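Local coordinates for Two-component response regulator (Geobacillus stearothermophilus, PDB 6SWI), which probably binds DNA through its C-terminal helix-turn-helix domain, as a response regulator of the arabinan utilization system, at residues 8-13 and 26-31; 41-44 and 50-53; 61-66 and 91-96. All coordinates share one frame; numbering follows the deposited sequence.

In the fold
All three contacts join helices through apolar side chains, and none has a hydrogen bond across it. Contact 1 packs helix 5-17 on helix 25-32 and is partly buried, with an aromatic pair toward its outer side. Contact 2 is also partly buried. It lies at the turn from helix 36-47 into helix 51-69, and a serine cap adds polar chemistry. These two touch through Val28 with Phe51 and Ala10 with Ile43, so they share one hydrophobic cluster. Contact 3 is fully buried and nearer the centre of the chain. It uses the same helix 51-69 as contact 2, but its centre lies about 19 Å from that of contact 2.

Contact 1: residues 8-13 and 26-31; sequences RRARQY and ESVAEF
Next to Tyr13, which meets Phe31 across the contact, Gln12 N donates to Arg8 O at 2.9 Å. This is an ordinary helical bond, and no hydrogen bond joins the two segments. The contact packs helix 5-17 on helix 25-32. The latter leads through a short turn into helix 36-47, as in the helix-turn-helix fold of AraC-type regulators. The two short helix axes approach to 10.5 Å and cross at 119°. Tyr13 buries the largest share of the contact, ahead of Phe31 and Val28. Its CG lies anti to the backbone N (chi1 -166°), and this directs the ring to the other helix. Tyr13 CD1 comes to Phe31 CE2 at 3.4 Å, while Tyr13 CE1 lies 3.9 Å above the plane of the Phe31 ring, over its centre. The planes are 31° apart and the centroids 4.5 Å apart, an oblique aromatic pair. Val28 spreads its two methyls between two partners: CG2 comes to Tyr13 CD2, and CG1 points to Ala10. With an alanine at Tyr13, the Phe31 face would probably lose its aromatic partner and Val28 CG2 one of its neighbours. Leu23 also touches both Tyr13 and Val28, while Leu39 of helix 36-47 touches Ala10 and Val28. At the buried end, Ala10 CB meets Val28 CG1 at 4.2 Å.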
loop_
_atom_site.group_PDB
_atom_site.type_symbol
_atom_site.label_atom_id
_atom_site.label_comp_id
_atom_site.label_asym_id
_atom_site.label_seq_id
_atom_site.Cartn_x
_atom_site.Cartn_y
_atom_site.Cartn_z
ATOM N N ARG A 8 11.831 12.572 4.813
ATOM C CA ARG A 8 10.713 13.169 4.091
ATOM C C ARG A 8 10.792 12.858 2.599
ATOM O O ARG A 8 9.784 12.498 1.976
ATOM C CB ARG A 8 10.693 14.680 4.319
ATOM C CG ARG A 8 9.626 15.406 3.513
ATOM C CD ARG A 8 9.284 16.746 4.146
ATOM N NE ARG A 8 8.820 16.594 5.524
ATOM C CZ ARG A 8 7.565 16.317 5.865
ATOM N NH1 ARG A 8 6.640 16.166 4.929
ATOM N NH2 ARG A 8 7.233 16.196 7.145
ATOM N N ARG A 9 11.987 12.983 2.014
ATOM C CA ARG A 9 12.153 12.700 0.590
ATOM C C ARG A 9 11.878 11.235 0.283
ATOM O O ARG A 9 11.249 10.908 -0.735
ATOM C CB ARG A 9 13.566 13.069 0.144
ATOM C CG ARG A 9 13.822 14.557 -0.001
ATOM C CD ARG A 9 15.308 14.860 -0.074
ATOM N NE ARG A 9 15.583 16.273 0.164
ATOM C CZ ARG A 9 16.767 16.749 0.533
ATOM N NH1 ARG A 9 17.787 15.925 0.703
ATOM N NH2 ARG A 9 16.926 18.052 0.731
ATOM N N ALA A 10 12.355 10.333 1.142
ATOM C CA ALA A 10 12.109 8.913 0.917
ATOM C C ALA A 10 10.623 8.594 0.988
ATOM O O ALA A 10 10.102 7.842 0.153
ATOM C CB ALA A 10 12.886 8.080 1.935
ATOM N N ARG A 11 9.929 9.145 1.987
ATOM C CA ARG A 11 8.505 8.873 2.135
ATOM C C ARG A 11 7.721 9.432 0.959
ATOM O O ARG A 11 6.809 8.773 0.451
ATOM C CB ARG A 11 7.978 9.426 3.459
ATOM C CG ARG A 11 6.575 8.930 3.780
ATOM C CD ARG A 11 6.064 9.467 5.103
ATOM N NE ARG A 11 5.803 10.902 5.044
ATOM C CZ ARG A 11 5.285 11.604 6.046
ATOM N NH1 ARG A 11 4.972 10.998 7.183
ATOM N NH2 ARG A 11 5.082 12.908 5.913
ATOM N N GLN A 12 8.085 10.628 0.493
ATOM C CA GLN A 12 7.431 11.201 -0.680
ATOM C C GLN A 12 7.599 10.302 -1.895
ATOM O O GLN A 12 6.654 10.107 -2.672
ATOM C CB GLN A 12 8.037 12.563 -0.992
ATOM C CG GLN A 12 7.509 13.701 -0.165
ATOM C CD GLN A 12 8.216 15.003 -0.489
ATOM O OE1 GLN A 12 9.363 15.003 -0.944
ATOM N NE2 GLN A 12 7.537 16.118 -0.256
ATOM N N TYR A 13 8.807 9.766 -2.090
ATOM C CA TYR A 13 9.070 8.918 -3.243
ATOM C C TYR A 13 8.257 7.632 -3.168
ATOM O O TYR A 13 7.656 7.212 -4.165
ATOM C CB TYR A 13 10.571 8.611 -3.349
ATOM C CG TYR A 13 10.932 8.040 -4.699
ATOM C CD1 TYR A 13 11.241 8.874 -5.766
ATOM C CD2 TYR A 13 10.907 6.671 -4.923
ATOM C CE1 TYR A 13 11.543 8.363 -7.005
ATOM C CE2 TYR A 13 11.201 6.150 -6.166
ATOM C CZ TYR A 13 11.518 7.005 -7.202
ATOM O OH TYR A 13 11.808 6.513 -8.452
ATOM N N GLU A 26 17.155 -0.233 -1.312
ATOM C CA GLU A 26 18.395 0.053 -2.020
ATOM C C GLU A 26 18.151 0.967 -3.213
ATOM O O GLU A 26 18.948 1.867 -3.483
ATOM C CB GLU A 26 19.055 -1.255 -2.456
ATOM C CG GLU A 26 19.719 -2.021 -1.319
ATOM C CD GLU A 26 18.770 -2.955 -0.581
ATOM O OE1 GLU A 26 19.266 -3.752 0.247
ATOM O OE2 GLU A 26 17.542 -2.900 -0.823
ATOM N N SER A 27 17.045 0.763 -3.928
ATOM C CA SER A 27 16.760 1.588 -5.097
ATOM C C SER A 27 16.421 3.035 -4.725
ATOM O O SER A 27 16.756 3.964 -5.475
ATOM C CB SER A 27 15.677 0.912 -5.940
ATOM O OG SER A 27 14.404 1.215 -5.417
ATOM N N VAL A 28 15.760 3.250 -3.585
ATOM C CA VAL A 28 15.505 4.611 -3.123
ATOM C C VAL A 28 16.795 5.259 -2.646
ATOM O O VAL A 28 17.045 6.444 -2.901
ATOM C CB VAL A 28 14.417 4.619 -2.033
ATOM C CG1 VAL A 28 14.231 6.013 -1.449
ATOM C CG2 VAL A 28 13.107 4.101 -2.597
ATOM N N ALA A 29 17.641 4.491 -1.956
ATOM C CA ALA A 29 18.945 5.018 -1.574
ATOM C C ALA A 29 19.749 5.462 -2.796
ATOM O O ALA A 29 20.500 6.443 -2.717
ATOM C CB ALA A 29 19.708 3.998 -0.725
ATOM N N GLU A 30 19.593 4.776 -3.938
ATOM C CA GLU A 30 20.241 5.240 -5.168
ATOM C C GLU A 30 19.649 6.564 -5.641
ATOM O O GLU A 30 20.387 7.479 -6.028
ATOM C CB GLU A 30 20.149 4.209 -6.298
ATOM C CG GLU A 30 20.250 2.750 -5.919
ATOM C CD GLU A 30 21.555 2.390 -5.248
ATOM O OE1 GLU A 30 21.563 2.241 -4.007
ATOM O OE2 GLU A 30 22.571 2.242 -5.960
ATOM N N PHE A 31 18.316 6.675 -5.649
ATOM C CA PHE A 31 17.681 7.937 -6.022
ATOM C C PHE A 31 18.175 9.076 -5.142
ATOM O O PHE A 31 18.513 10.161 -5.633
ATOM C CB PHE A 31 16.159 7.809 -5.925
ATOM C CG PHE A 31 15.440 9.132 -5.808
ATOM C CD1 PHE A 31 15.584 10.105 -6.781
ATOM C CD2 PHE A 31 14.615 9.397 -4.730
ATOM C CE1 PHE A 31 14.917 11.311 -6.692
ATOM C CE2 PHE A 31 13.953 10.612 -4.628
ATOM C CZ PHE A 31 14.104 11.566 -5.613
#

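Contact 2: residues 41-44 and 50-53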
loop_
_atom_site.group_PDB
_atom_site.type_symbol
_atom_site.label_atom_id
_atom_site.label_comp_id
_atom_site.label_asym_id
_atom_site.label_seq_id
_atom_site.Cartn_x
_atom_site.Cartn_y
_atom_site.Cartn_z
ATOM N N ARG A 41 18.254 3.062 8.607
ATOM C CA ARG A 41 18.292 3.459 10.005
ATOM C C ARG A 41 17.483 4.716 10.244
ATOM O O ARG A 41 16.784 4.826 11.259
ATOM C CB ARG A 41 19.729 3.718 10.434
ATOM C CG ARG A 41 20.560 2.477 10.567
ATOM C CD ARG A 41 21.935 2.814 11.130
ATOM N NE ARG A 41 21.793 3.573 12.368
ATOM C CZ ARG A 41 21.946 4.889 12.472
ATOM N NH1 ARG A 41 22.285 5.611 11.413
ATOM N NH2 ARG A 41 21.753 5.481 13.639
ATOM N N MET A 42 17.576 5.688 9.336
ATOM C CA MET A 42 16.889 6.951 9.572
ATOM C C MET A 42 15.383 6.794 9.428
ATOM O O MET A 42 14.622 7.391 10.196
ATOM C CB MET A 42 17.412 8.024 8.633
ATOM C CG MET A 42 18.865 8.330 8.900
ATOM S SD MET A 42 19.140 9.144 10.452
ATOM C CE MET A 42 18.675 10.773 9.927
ATOM N N ILE A 43 14.928 5.985 8.462
ATOM C CA ILE A 43 13.502 5.701 8.354
ATOM C C ILE A 43 12.993 5.063 9.640
ATOM O O ILE A 43 11.968 5.474 10.196
ATOM C CB ILE A 43 13.224 4.828 7.119
ATOM C CG1 ILE A 43 13.479 5.639 5.846
ATOM C CG2 ILE A 43 11.805 4.245 7.160
ATOM C CD1 ILE A 43 13.359 4.832 4.573
ATOM N N LYS A 44 13.710 4.058 10.140
ATOM C CA LYS A 44 13.269 3.376 11.346
ATOM C C LYS A 44 13.284 4.319 12.538
ATOM O O LYS A 44 12.365 4.306 13.360
ATOM C CB LYS A 44 14.149 2.149 11.592
ATOM C CG LYS A 44 13.852 1.394 12.881
ATOM C CD LYS A 44 12.433 0.843 12.865
ATOM C CE LYS A 44 12.250 -0.280 13.877
ATOM N NZ LYS A 44 13.345 -1.289 13.808
ATOM N N SER A 50 10.133 0.012 9.567
ATOM C CA SER A 50 11.100 -0.249 8.517
ATOM C C SER A 50 10.559 0.188 7.157
ATOM O O SER A 50 9.354 0.337 6.954
ATOM C CB SER A 50 11.405 -1.738 8.453
ATOM O OG SER A 50 10.292 -2.414 7.942
ATOM N N PHE A 51 11.481 0.359 6.209
ATOM C CA PHE A 51 11.101 0.666 4.835
ATOM C C PHE A 51 10.071 -0.325 4.307
ATOM O O PHE A 51 9.040 0.072 3.754
ATOM C CB PHE A 51 12.350 0.681 3.949
ATOM C CG PHE A 51 12.067 0.969 2.498
ATOM C CD1 PHE A 51 11.675 -0.036 1.634
ATOM C CD2 PHE A 51 12.219 2.249 1.998
ATOM C CE1 PHE A 51 11.420 0.236 0.296
ATOM C CE2 PHE A 51 11.981 2.526 0.672
ATOM C CZ PHE A 51 11.573 1.522 -0.177
ATOM N N ILE A 52 10.329 -1.626 4.451
ATOM C CA ILE A 52 9.428 -2.621 3.875
ATOM C C ILE A 52 8.048 -2.543 4.516
ATOM O O ILE A 52 7.024 -2.690 3.844
ATOM C CB ILE A 52 10.039 -4.034 3.960
ATOM C CG1 ILE A 52 9.144 -5.042 3.242
ATOM C CG2 ILE A 52 10.281 -4.455 5.406
ATOM C CD1 ILE A 52 8.958 -4.717 1.793
ATOM N N HIS A 53 7.998 -2.320 5.835
ATOM C CA HIS A 53 6.695 -2.242 6.481
ATOM C C HIS A 53 5.956 -0.978 6.062
ATOM O O HIS A 53 4.742 -1.011 5.846
ATOM C CB HIS A 53 6.842 -2.332 7.996
ATOM C CG HIS A 53 7.315 -3.664 8.493
ATOM N ND1 HIS A 53 7.086 -4.850 7.826
ATOM C CD2 HIS A 53 8.012 -3.988 9.607
ATOM C CE1 HIS A 53 7.627 -5.845 8.509
ATOM N NE2 HIS A 53 8.194 -5.348 9.593
#
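Ser50 comes first, and its backbone is what Ile43 and Lys44 of helix 36-47 touch. The CA atoms of Lys44 and Ser50 are 5.1 Å apart, the nearest pair of the two segments. Lys44 CD passes 4.1 Å from Ser50 N. The Lys44 chain is bent at chi2 and chi4, and it lies at the exposed side of the contact. Ile43 CG2 rests on the start of the next peptide, 4.2 Å from Ser50 C. The CB of Ser50 points away from helix 36-47. Its hydroxyl serves its own helix instead, where Ser50 OG accepts from His53 N at 3.1 Å. The bond is fairly straight, with an N-H...O angle of 161°, and it makes Ser50 the N-cap of helix 51-69.

Phe51 is the first helical residue and is buried. Its N lies 4.0 Å from Ile43 CG2, so that one methyl covers the peptide between Ser50 and Phe51. The other end of Ile43 reaches the aromatic ring: CD1 meets Phe51 CD2 at 3.8 Å. It arrives at the ring edge, in plane, and not over a face. Ile43 thus uses both branches, one on backbone and one on ring. Ile14, Leu25 and Val28 also touch Phe51, which ties the turn to helices 5-17 and 25-32.

His53 enters through its backbone N, which gives the capping bond. The whole is a helix-to-helix turn with a serine N-cap, probably where the recognition helix of an AraC-type helix-turn-helix passes into the long connecting helix.

Contact 3: residues 61-66 and 91-96; sequences EKAAEL and TAFKKA
Phe93 reaches across to helix 51-69 and meets it at Ala63 and Ala64. Taken in order, the residues of 61-66 show one face turned to this ring and another turned from it. Lys62 belongs to the second face. Its NZ forms a salt bridge with Glu65 OE1 at 2.8 Å, one turn further on. The ammonium meets the carboxylate on the syn side, 29° out of its plane. This charged pair is made within the helix and takes no part in the packing on Phe93.

Ala63 follows, with its CB bond pointing to helix 86-97. Its methyl meets Phe93 CE2 at 4.1 Å. Ala64 adds its backbone: Ala64 N is also 4.1 Å from Phe93 CE2. Both atoms lie at the edge of the ring, near its plane. The ring therefore points its rim at the helix and does not lie flat on it. Its CG stands anti to the backbone N (chi1 -171°), and this brings CE2 to helix 51-69. The CA atoms of Ala63 and Phe93 are 8.3 Å apart, a separation spanned mainly by the phenylalanine ring. Ala63 and Ala64 present only methyls and backbone to the ring.

Glu65 completes the salt bridge on the outer side. Leu66 is buried as well, but it packs on Ile77 and Arg80 of helix 74-80, and Ala63 likewise touches Ile77. Met60 and Leu67 of helix 51-69 border the Phe93 ring and Tyr104 of helix 101-108 meets it edge-to-face, so the contact sits where helices 51-69, 74-80, 86-97 and 101-108 come together.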
loop_
_atom_site.group_PDB
_atom_site.type_symbol
_atom_site.label_atom_id
_atom_site.label_comp_id
_atom_site.label_asym_id
_atom_site.label_seq_id
_atom_site.Cartn_x
_atom_site.Cartn_y
_atom_site.Cartn_z
ATOM N N GLU A 61 -3.109 -0.195 2.053
ATOM C CA GLU A 61 -4.161 0.802 2.185
ATOM C C GLU A 61 -4.683 1.262 0.823
ATOM O O GLU A 61 -5.889 1.473 0.660
ATOM C CB GLU A 61 -3.714 1.948 3.084
ATOM C CG GLU A 61 -3.351 1.456 4.492
ATOM C CD GLU A 61 -4.535 1.423 5.453
ATOM O OE1 GLU A 61 -5.604 0.897 5.072
ATOM O OE2 GLU A 61 -4.384 1.896 6.600
ATOM N N LYS A 62 -3.804 1.389 -0.178
ATOM C CA LYS A 62 -4.286 1.684 -1.529
ATOM C C LYS A 62 -5.128 0.535 -2.067
ATOM O O LYS A 62 -6.160 0.755 -2.713
ATOM C CB LYS A 62 -3.122 1.959 -2.477
ATOM C CG LYS A 62 -3.564 2.270 -3.894
ATOM C CD LYS A 62 -4.359 3.564 -3.923
ATOM C CE LYS A 62 -4.682 3.968 -5.329
ATOM N NZ LYS A 62 -5.304 5.323 -5.375
ATOM N N ALA A 63 -4.698 -0.699 -1.806
ATOM C CA ALA A 63 -5.472 -1.849 -2.258
ATOM C C ALA A 63 -6.854 -1.851 -1.631
ATOM O O ALA A 63 -7.848 -2.140 -2.302
ATOM C CB ALA A 63 -4.741 -3.145 -1.914
ATOM N N ALA A 64 -6.934 -1.559 -0.334
ATOM C CA ALA A 64 -8.226 -1.494 0.331
ATOM C C ALA A 64 -9.116 -0.448 -0.321
ATOM O O ALA A 64 -10.310 -0.683 -0.543
ATOM C CB ALA A 64 -8.017 -1.196 1.810
ATOM N N GLU A 65 -8.547 0.709 -0.652
ATOM C CA GLU A 65 -9.311 1.743 -1.340
ATOM C C GLU A 65 -9.854 1.230 -2.668
ATOM O O GLU A 65 -11.037 1.418 -2.982
ATOM C CB GLU A 65 -8.418 2.961 -1.554
ATOM C CG GLU A 65 -9.032 4.051 -2.379
ATOM C CD GLU A 65 -8.019 5.119 -2.692
ATOM O OE1 GLU A 65 -7.612 5.221 -3.867
ATOM O OE2 GLU A 65 -7.622 5.839 -1.754
ATOM N N LEU A 66 -9.001 0.579 -3.464
ATOM C CA LEU A 66 -9.439 0.071 -4.762
ATOM C C LEU A 66 -10.480 -1.028 -4.615
ATOM O O LEU A 66 -11.385 -1.139 -5.448
ATOM C CB LEU A 66 -8.238 -0.438 -5.559
ATOM C CG LEU A 66 -7.257 0.642 -6.024
ATOM C CD1 LEU A 66 -5.994 -0.001 -6.551
ATOM C CD2 LEU A 66 -7.881 1.518 -7.083
ATOM N N THR A 91 -1.382 -13.036 0.311
ATOM C CA THR A 91 -0.761 -13.278 1.606
ATOM C C THR A 91 -0.461 -11.971 2.324
ATOM O O THR A 91 -0.727 -11.834 3.524
ATOM C CB THR A 91 0.516 -14.083 1.402
ATOM O OG1 THR A 91 0.166 -15.353 0.848
ATOM C CG2 THR A 91 1.263 -14.282 2.709
ATOM N N ALA A 92 0.086 -10.991 1.603
ATOM C CA ALA A 92 0.436 -9.725 2.234
ATOM C C ALA A 92 -0.807 -9.008 2.736
ATOM O O ALA A 92 -0.801 -8.431 3.832
ATOM C CB ALA A 92 1.197 -8.853 1.243
ATOM N N PHE A 93 -1.891 -9.055 1.957
ATOM C CA PHE A 93 -3.109 -8.373 2.355
ATOM C C PHE A 93 -3.719 -9.022 3.590
ATOM O O PHE A 93 -4.149 -8.326 4.517
ATOM C CB PHE A 93 -4.082 -8.359 1.173
ATOM C CG PHE A 93 -5.298 -7.502 1.389
ATOM C CD1 PHE A 93 -6.401 -7.999 2.061
ATOM C CD2 PHE A 93 -5.340 -6.201 0.913
ATOM C CE1 PHE A 93 -7.519 -7.226 2.245
ATOM C CE2 PHE A 93 -6.462 -5.420 1.095
ATOM C CZ PHE A 93 -7.556 -5.937 1.763
ATOM N N LYS A 94 -3.763 -10.352 3.627
ATOM C CA LYS A 94 -4.308 -11.032 4.797
ATOM C C LYS A 94 -3.550 -10.660 6.064
ATOM O O LYS A 94 -4.160 -10.400 7.102
ATOM C CB LYS A 94 -4.276 -12.540 4.578
ATOM C CG LYS A 94 -5.317 -13.007 3.576
ATOM C CD LYS A 94 -5.075 -14.438 3.174
ATOM C CE LYS A 94 -6.069 -14.891 2.114
ATOM N NZ LYS A 94 -5.893 -16.338 1.823
ATOM N N LYS A 95 -2.221 -10.631 5.994
ATOM C CA LYS A 95 -1.426 -10.314 7.176
ATOM C C LYS A 95 -1.628 -8.876 7.616
ATOM O O LYS A 95 -1.704 -8.595 8.817
ATOM C CB LYS A 95 0.050 -10.508 6.869
ATOM C CG LYS A 95 0.473 -11.920 6.673
ATOM C CD LYS A 95 1.976 -11.959 6.615
ATOM C CE LYS A 95 2.465 -13.230 5.977
ATOM N NZ LYS A 95 3.777 -13.010 5.320
ATOM N N ALA A 96 -1.697 -7.949 6.657
ATOM C CA ALA A 96 -1.780 -6.532 6.977
ATOM C C ALA A 96 -3.175 -6.109 7.386
ATOM O O ALA A 96 -3.321 -5.183 8.191
ATOM C CB ALA A 96 -1.352 -5.710 5.765
#